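Side-chain contacts in cellulose 1,4-beta-cellobiosidase (Thermobifida fusca, PDB 4JJJ), which probably hydrolyses cellulose from the chain ends to release cellobiose, this chain being the family 48 glycoside hydrolase domain of a longer, modular cellulase: residues Q231-F234 with W235-E238; S54-L57 with W58-Y62. The protein carries 1 engineered substitution. All coordinates share one frame; numbering follows the deposited sequence. Where two conformers were deposited one is given.

Contact 1 (Q231-F234 with W235-E238); sequences QVMF and WAHE. With ZN (zinc ion), chain B; ZN (zinc ion), chain R; EDO (1,2-ethanediol), chain C.
The six-membered ring of W235 carries F234 on one face: CE2 of F234 sits 3.7 Å above the ring plane of W235, over its centre. The planes stand at 79° with centroids 5.0 Å apart, which defines a T-shaped (edge-to-face) pair, F234 supplying the edge and W235 the face; NE1 of W235 lies in plane at the F234 edge. One face of F234 is itself taken by E238, whose CG lies 4.0 Å from the centroid of the F234 ring, a CH-pi contact over the face, offset toward the rim. The E238 carboxylate, its plane 3° from that of the ring, lies stacked over the CE1-CZ rim of F234. A bend at chi2 turns the E238 carboxylate toward H237. There ND1 of H237 donates to OE2 of E238 over 2.9 Å, meeting the oxygen on its anti side; the N-H...O angle of 136° is far from straight. With ND1 so engaged, NE2 on the far side of the ring lies 2.2 Å from each of two modelled zinc positions. These are only 2.1 Å apart, zinc to zinc, so they are probably alternatives and their detailed geometry is doubtful; E340 and water molecules also bind there. Helix 416-432 meets the aromatic pair through V431, and its Q427 accepts a hydrogen bond from NE1 of W235. With an alanine here instead of W235, the F234 edge would probably lose its aromatic face and Q427 OE1 the indole donor, keeping that of Q231 NE2. On another side of the helix, CE of M233 packs 3.7 Å from CB of A236. The i to i+4 backbone bonds, such as E238 N to F234 O at 3.0 Å, identify two turns of helix 223-242 that carry a His-carboxylate pair beside a zinc site on the (alpha/alpha)6 barrel.

Contact 2 (S54-L57 with W58-Y62); sequences SYYL and WLEAY
Helix 50-67 belongs to the (alpha/alpha)6 barrel, and this stretch of it follows closely on E51, the predicted proton donor; within it, CE1 of Y55 touches CZ3 of W58 at 3.7 Å. The two side chains run side by side in the same direction. Their planes meet at 41° and the centroids of the Y55 ring and the W58 six-membered ring are 5.4 Å apart, so the pair is oblique, neither stacked nor T-shaped. With CG of W58 roughly anti to the backbone N (chi1 -153°), its CE3 and CZ3 come to lie beside CE1 of Y55. The hydroxyl of Y55 finds its partner in E625 of helix 620-637. On a different side of the helix Y56 reaches E60: OE2 of E60 lies 3.5 Å from CE1 of Y56, at the ring edge and near its plane. A water joins the two ends, accepting from OH of Y56 at 2.7 Å and donating to OE2 of E60 at 2.8 Å. K14 forms a salt bridge to the same OE2, and Y10 binds OE1, so both oxygens of this buried carboxylate have partners. Beneath the side chains, A61 N to L57 O (2.8 Å) and L59 N to Y55 O (2.9 Å) establish regular i to i+4 bonding. An i to i+3 aromatic pair and a water-bridged i to i+4 tyrosine-glutamate pair thus mark a buried alpha-helix of the barrel wall.

Both contacts are buried stretches of single helices in one catalytic domain, and their helices, 223-242 and 50-67, pack directly together. V232 makes the junction: its CG1 lies 3.6 Å from CB of A61, while its CG2 is 3.6 Å from CB of W58. Helix 416-432 touches both through Q427, which hydrogen-bonds in contact 1 and packs against W58 in contact 2. The chemistry diverges with position. Contact 1, centred about 19 Å from the chain centre, includes a partly exposed glutamate and leads to zinc. Contact 2, about 16 Å out, is wholly buried and satisfies its polar groups with side chains and water instead of metal; the side chain of its Y55 is about 7 Å from that of a bound glucose unit.

Contact 1 (Q231-F234 with W235-E238)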
ATOM      1  N   GLN A 231     -11.240   1.456   7.583  1.00  5.78           N
ATOM      2  CA  GLN A 231     -12.181   0.436   7.319  1.00  5.83           C
ATOM      3  C   GLN A 231     -12.304  -0.582   8.474  1.00  5.91           C
ATOM      4  O   GLN A 231     -13.395  -0.968   8.855  1.00  5.72           O
ATOM      5  CB  GLN A 231     -11.738  -0.307   6.028  1.00  5.85           C
ATOM      6  CG  GLN A 231     -12.507  -1.502   5.692  1.00  6.52           C
ATOM      7  CD  GLN A 231     -11.864  -2.335   4.601  1.00  6.92           C
ATOM      8  OE1 GLN A 231     -10.763  -2.047   4.188  1.00  7.06           O
ATOM      9  NE2 GLN A 231     -12.596  -3.358   4.093  1.00  7.16           N
ATOM     10  N   VAL A 232     -11.178  -0.956   9.046  1.00  6.16           N
ATOM     11  CA  VAL A 232     -11.175  -1.897  10.203  1.00  6.62           C
ATOM     12  C   VAL A 232     -11.975  -1.299  11.357  1.00  6.07           C
ATOM     13  O   VAL A 232     -12.816  -1.974  11.982  1.00  6.29           O
ATOM     14  CB  VAL A 232      -9.746  -2.251  10.690  1.00  6.99           C
ATOM     15  CG1 VAL A 232      -9.817  -2.945  12.042  1.00  6.21           C
ATOM     16  CG2 VAL A 232      -9.067  -3.024   9.604  1.00  7.84           C
ATOM     17  N   MET A 233     -11.819   0.024  11.571  1.00  6.08           N
ATOM     18  CA  MET A 233     -12.472   0.636  12.695  1.00  7.27           C
ATOM     19  C   MET A 233     -13.946   0.822  12.421  1.00  6.70           C
ATOM     20  O   MET A 233     -14.757   0.836  13.372  1.00  6.07           O
ATOM     21  CB  MET A 233     -11.758   1.908  13.072  1.00  8.79           C
ATOM     22  CG  MET A 233     -10.397   1.697  13.642  1.00  9.14           C
ATOM     23  SD  MET A 233     -10.297   0.450  14.986  1.00 12.29           S
ATOM     24  CE  MET A 233     -11.460   1.046  16.006  1.00 11.10           C
ATOM     25  N   PHE A 234     -14.408   0.975  11.187  1.00  6.28           N
ATOM     26  CA  PHE A 234     -15.854   0.896  10.901  1.00  6.85           C
ATOM     27  C   PHE A 234     -16.425  -0.404  11.440  1.00  6.35           C
ATOM     28  O   PHE A 234     -17.430  -0.503  12.139  1.00  7.24           O
ATOM     29  CB  PHE A 234     -16.134   0.984   9.412  1.00  7.23           C
ATOM     30  CG  PHE A 234     -17.511   0.618   9.059  1.00  6.39           C
ATOM     31  CD1 PHE A 234     -18.557   1.514   9.180  1.00  7.28           C
ATOM     32  CD2 PHE A 234     -17.798  -0.621   8.609  1.00  7.89           C
ATOM     33  CE1 PHE A 234     -19.860   1.168   8.870  1.00  7.34           C
ATOM     34  CE2 PHE A 234     -19.054  -1.003   8.280  1.00  7.85           C
ATOM     35  CZ  PHE A 234     -20.153  -0.106   8.454  1.00  7.77           C
ATOM     36  N   TRP A 235     -15.727  -1.494  11.166  1.00  5.66           N
ATOM     37  CA  TRP A 235     -16.166  -2.822  11.607  1.00  6.03           C
ATOM     38  C   TRP A 235     -16.061  -3.002  13.099  1.00  6.43           C
ATOM     39  O   TRP A 235     -17.012  -3.528  13.710  1.00  6.62           O
ATOM     40  CB  TRP A 235     -15.401  -3.931  10.864  1.00  5.93           C
ATOM     41  CG  TRP A 235     -15.903  -4.005   9.436  1.00  6.53           C
ATOM     42  CD1 TRP A 235     -15.194  -3.675   8.276  1.00  6.26           C
ATOM     43  CD2 TRP A 235     -17.217  -4.361   9.029  1.00  6.62           C
ATOM     44  NE1 TRP A 235     -16.058  -3.802   7.176  1.00  7.17           N
ATOM     45  CE2 TRP A 235     -17.275  -4.276   7.615  1.00  7.10           C
ATOM     46  CE3 TRP A 235     -18.363  -4.767   9.711  1.00  7.00           C
ATOM     47  CZ2 TRP A 235     -18.459  -4.581   6.883  1.00  7.55           C
ATOM     48  CZ3 TRP A 235     -19.495  -5.027   9.023  1.00  7.22           C
ATOM     49  CH2 TRP A 235     -19.554  -4.899   7.579  1.00  7.63           C
ATOM     50  N   ALA A 236     -14.982  -2.530  13.707  1.00  6.82           N
ATOM     51  CA  ALA A 236     -14.869  -2.608  15.181  1.00  7.38           C
ATOM     52  C   ALA A 236     -16.116  -1.929  15.774  1.00  8.14           C
ATOM     53  O   ALA A 236     -16.762  -2.452  16.729  1.00  8.78           O
ATOM     54  CB  ALA A 236     -13.623  -1.915  15.684  1.00  7.59           C
ATOM     55  N   HIS A 237     -16.518  -0.779  15.231  0.50  8.42           N
ATOM     56  CA  HIS A 237     -17.725  -0.027  15.712  0.50  9.17           C
ATOM     57  C   HIS A 237     -18.949  -0.904  15.617  0.50  9.19           C
ATOM     58  O   HIS A 237     -19.801  -1.039  16.527  0.50 10.64           O
ATOM     59  CB  HIS A 237     -18.020   1.224  14.854  0.50  9.07           C
ATOM     60  CG  HIS A 237     -19.343   1.844  15.169  0.50  9.52           C
ATOM     61  ND1 HIS A 237     -20.409   1.742  14.341  0.50 10.62           N
ATOM     62  CD2 HIS A 237     -19.778   2.473  16.275  0.50 10.70           C
ATOM     63  CE1 HIS A 237     -21.468   2.283  14.918  0.50 10.07           C
ATOM     64  NE2 HIS A 237     -21.112   2.701  16.110  0.50 10.34           N
ATOM     65  N   GLU A 238     -19.147  -1.434  14.450  1.00  9.53           N
ATOM     66  CA  GLU A 238     -20.304  -2.259  14.238  1.00 10.39           C
ATOM     67  C   GLU A 238     -20.353  -3.410  15.232  1.00 10.19           C
ATOM     68  O   GLU A 238     -21.421  -3.709  15.794  1.00  9.59           O
ATOM     69  CB  GLU A 238     -20.425  -2.813  12.835  1.00 12.13           C
ATOM     70  CG  GLU A 238     -20.501  -1.695  11.755  1.00 14.17           C
ATOM     71  CD  GLU A 238     -21.804  -0.910  11.783  1.00 18.66           C
ATOM     72  OE1 GLU A 238     -22.842  -1.520  11.393  1.00 22.84           O
ATOM     73  OE2 GLU A 238     -21.778   0.259  12.224  1.00 23.96           O
TER
HETATM   74 ZN    ZN B 727     -22.414   4.342  15.551  0.50 56.28          ZN
HETATM   75 ZN    ZN R 717     -22.069   4.066  17.560  0.50 13.49          ZN
HETATM   76  C1  EDO C 738     -23.780  -4.833   8.323  1.00 35.40           C
HETATM   77  O1  EDO C 738     -25.195  -5.053   8.439  1.00 44.53           O
HETATM   78  C2  EDO C 738     -23.360  -3.583   9.051  1.00 36.34           C
HETATM   79  O2  EDO C 738     -23.167  -3.796  10.466  1.00 30.34           O
HETATM   80  O   HOH W   1     -24.088   3.820  17.235  0.50 16.17           O
HETATM   81  O   HOH W   2     -23.525   4.872  13.542  0.50 18.16           O

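Contact 2 (S54-L57 with W58-Y62)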
ATOM      1  N   SER A  54      -2.054  -2.278   9.440  1.00  5.48           N
ATOM      2  CA  SER A  54      -3.490  -2.241   9.169  1.00  5.28           C
ATOM      3  C   SER A  54      -4.112  -3.599   9.298  1.00  5.03           C
ATOM      4  O   SER A  54      -5.239  -3.755   9.766  1.00  5.51           O
ATOM      5  CB  SER A  54      -3.788  -1.570   7.842  1.00  5.63           C
ATOM      6  OG  SER A  54      -3.361  -2.281   6.700  1.00  4.55           O
ATOM      7  N   TYR A  55      -3.380  -4.654   8.884  1.00  4.82           N
ATOM      8  CA  TYR A  55      -3.838  -6.000   9.026  1.00  4.66           C
ATOM      9  C   TYR A  55      -3.826  -6.492  10.493  1.00  4.81           C
ATOM     10  O   TYR A  55      -4.689  -7.249  10.895  1.00  5.30           O
ATOM     11  CB  TYR A  55      -3.052  -6.962   8.117  1.00  4.97           C
ATOM     12  CG  TYR A  55      -3.593  -7.046   6.730  1.00  4.61           C
ATOM     13  CD1 TYR A  55      -4.571  -7.994   6.406  1.00  4.97           C
ATOM     14  CD2 TYR A  55      -3.136  -6.205   5.713  1.00  4.75           C
ATOM     15  CE1 TYR A  55      -5.049  -8.068   5.126  1.00  4.99           C
ATOM     16  CE2 TYR A  55      -3.676  -6.265   4.398  1.00  4.52           C
ATOM     17  CZ  TYR A  55      -4.589  -7.190   4.101  1.00  5.12           C
ATOM     18  OH  TYR A  55      -5.110  -7.344   2.841  1.00  4.91           O
ATOM     19  N   TYR A  56      -2.877  -5.996  11.281  1.00  4.80           N
ATOM     20  CA  TYR A  56      -2.803  -6.304  12.707  1.00  5.31           C
ATOM     21  C   TYR A  56      -4.049  -5.760  13.380  1.00  5.22           C
ATOM     22  O   TYR A  56      -4.732  -6.453  14.136  1.00  5.31           O
ATOM     23  CB  TYR A  56      -1.531  -5.731  13.274  1.00  5.73           C
ATOM     24  CG  TYR A  56      -1.234  -5.917  14.755  1.00  4.98           C
ATOM     25  CD1 TYR A  56      -1.875  -6.866  15.555  1.00  5.34           C
ATOM     26  CD2 TYR A  56      -0.279  -5.056  15.357  1.00  5.29           C
ATOM     27  CE1 TYR A  56      -1.553  -6.962  16.935  1.00  5.21           C
ATOM     28  CE2 TYR A  56       0.033  -5.134  16.709  1.00  5.14           C
ATOM     29  CZ  TYR A  56      -0.669  -6.065  17.440  1.00  5.50           C
ATOM     30  OH  TYR A  56      -0.407  -6.050  18.842  1.00  6.60           O
ATOM     31  N   LEU A  57      -4.441  -4.559  13.014  1.00  5.16           N
ATOM     32  CA  LEU A  57      -5.721  -3.966  13.508  1.00  5.32           C
ATOM     33  C   LEU A  57      -6.837  -4.902  13.133  1.00  5.33           C
ATOM     34  O   LEU A  57      -7.745  -5.216  13.944  1.00  5.75           O
ATOM     35  CB  LEU A  57      -5.977  -2.613  12.964  1.00  5.87           C
ATOM     36  CG  LEU A  57      -4.973  -1.554  13.339  1.00  6.02           C
ATOM     37  CD1 LEU A  57      -5.302  -0.262  12.623  1.00  6.53           C
ATOM     38  CD2 LEU A  57      -4.927  -1.305  14.876  1.00  6.68           C
ATOM     39  N   TRP A  58      -6.904  -5.307  11.837  1.00  5.09           N
ATOM     40  CA  TRP A  58      -7.995  -6.119  11.349  1.00  5.22           C
ATOM     41  C   TRP A  58      -8.140  -7.418  12.148  1.00  5.26           C
ATOM     42  O   TRP A  58      -9.260  -7.856  12.542  1.00  5.49           O
ATOM     43  CB  TRP A  58      -7.851  -6.440   9.865  1.00  5.39           C
ATOM     44  CG  TRP A  58      -9.067  -6.691   9.101  1.00  6.05           C
ATOM     45  CD1 TRP A  58     -10.378  -6.872   9.514  1.00  6.23           C
ATOM     46  CD2 TRP A  58      -9.106  -6.722   7.653  1.00  7.22           C
ATOM     47  NE1 TRP A  58     -11.201  -7.022   8.427  1.00  7.83           N
ATOM     48  CE2 TRP A  58     -10.439  -6.959   7.266  1.00  7.88           C
ATOM     49  CE3 TRP A  58      -8.092  -6.617   6.671  1.00  7.41           C
ATOM     50  CZ2 TRP A  58     -10.836  -7.060   5.920  1.00  8.61           C
ATOM     51  CZ3 TRP A  58      -8.483  -6.711   5.305  1.00  8.10           C
ATOM     52  CH2 TRP A  58      -9.846  -6.902   4.949  1.00  8.55           C
ATOM     53  N   LEU A  59      -6.982  -8.073  12.461  1.00  4.73           N
ATOM     54  CA  LEU A  59      -7.017  -9.304  13.186  1.00  5.51           C
ATOM     55  C   LEU A  59      -7.562  -9.100  14.592  1.00  5.58           C
ATOM     56  O   LEU A  59      -8.396  -9.909  15.048  1.00  6.16           O
ATOM     57  CB  LEU A  59      -5.597  -9.810  13.301  1.00  6.66           C
ATOM     58  CG  LEU A  59      -5.387 -11.199  13.964  1.00  6.62           C
ATOM     59  CD1 LEU A  59      -5.847 -12.313  13.057  1.00  7.01           C
ATOM     60  CD2 LEU A  59      -3.941 -11.375  14.350  1.00  7.63           C
ATOM     61  N   GLU A  60      -7.103  -8.055  15.264  1.00  5.59           N
ATOM     62  CA  GLU A  60      -7.613  -7.799  16.606  1.00  5.86           C
ATOM     63  C   GLU A  60      -9.025  -7.311  16.640  1.00  5.98           C
ATOM     64  O   GLU A  60      -9.706  -7.559  17.636  1.00  7.28           O
ATOM     65  CB  GLU A  60      -6.633  -6.854  17.370  1.00  6.06           C
ATOM     66  CG  GLU A  60      -5.218  -7.399  17.533  1.00  6.68           C
ATOM     67  CD  GLU A  60      -5.043  -8.625  18.351  1.00  7.16           C
ATOM     68  OE1 GLU A  60      -6.040  -9.398  18.563  1.00  6.32           O
ATOM     69  OE2 GLU A  60      -3.868  -8.848  18.716  1.00  7.57           O
ATOM     70  N   ALA A  61      -9.491  -6.696  15.546  1.00  5.60           N
ATOM     71  CA  ALA A  61     -10.903  -6.275  15.564  1.00  5.91           C
ATOM     72  C   ALA A  61     -11.792  -7.504  15.501  1.00  5.51           C
ATOM     73  O   ALA A  61     -12.845  -7.618  16.183  1.00  6.14           O
ATOM     74  CB  ALA A  61     -11.173  -5.298  14.392  1.00  6.20           C
ATOM     75  N   TYR A  62     -11.468  -8.473  14.653  1.00  5.72           N
ATOM     76  CA  TYR A  62     -12.203  -9.749  14.597  1.00  5.85           C
ATOM     77  C   TYR A  62     -12.047 -10.508  15.905  1.00  5.70           C
ATOM     78  O   TYR A  62     -13.006 -11.122  16.352  1.00  6.67           O
ATOM     79  CB  TYR A  62     -11.791 -10.633  13.430  1.00  6.18           C
ATOM     80  CG  TYR A  62     -12.694 -10.459  12.208  1.00  7.00           C
ATOM     81  CD1 TYR A  62     -12.209  -9.922  11.041  1.00  7.93           C
ATOM     82  CD2 TYR A  62     -13.992 -10.842  12.290  1.00  7.56           C
ATOM     83  CE1 TYR A  62     -13.016  -9.763   9.930  1.00  8.05           C
ATOM     84  CE2 TYR A  62     -14.835 -10.663  11.188  1.00  8.32           C
ATOM     85  CZ  TYR A  62     -14.322 -10.145   9.982  1.00  9.15           C
ATOM     86  OH  TYR A  62     -15.111  -9.876   8.834  1.00 10.57           O
TER
HETATM   87  O   HOH W   3      -2.640  -6.755  20.102  0.70  5.61           O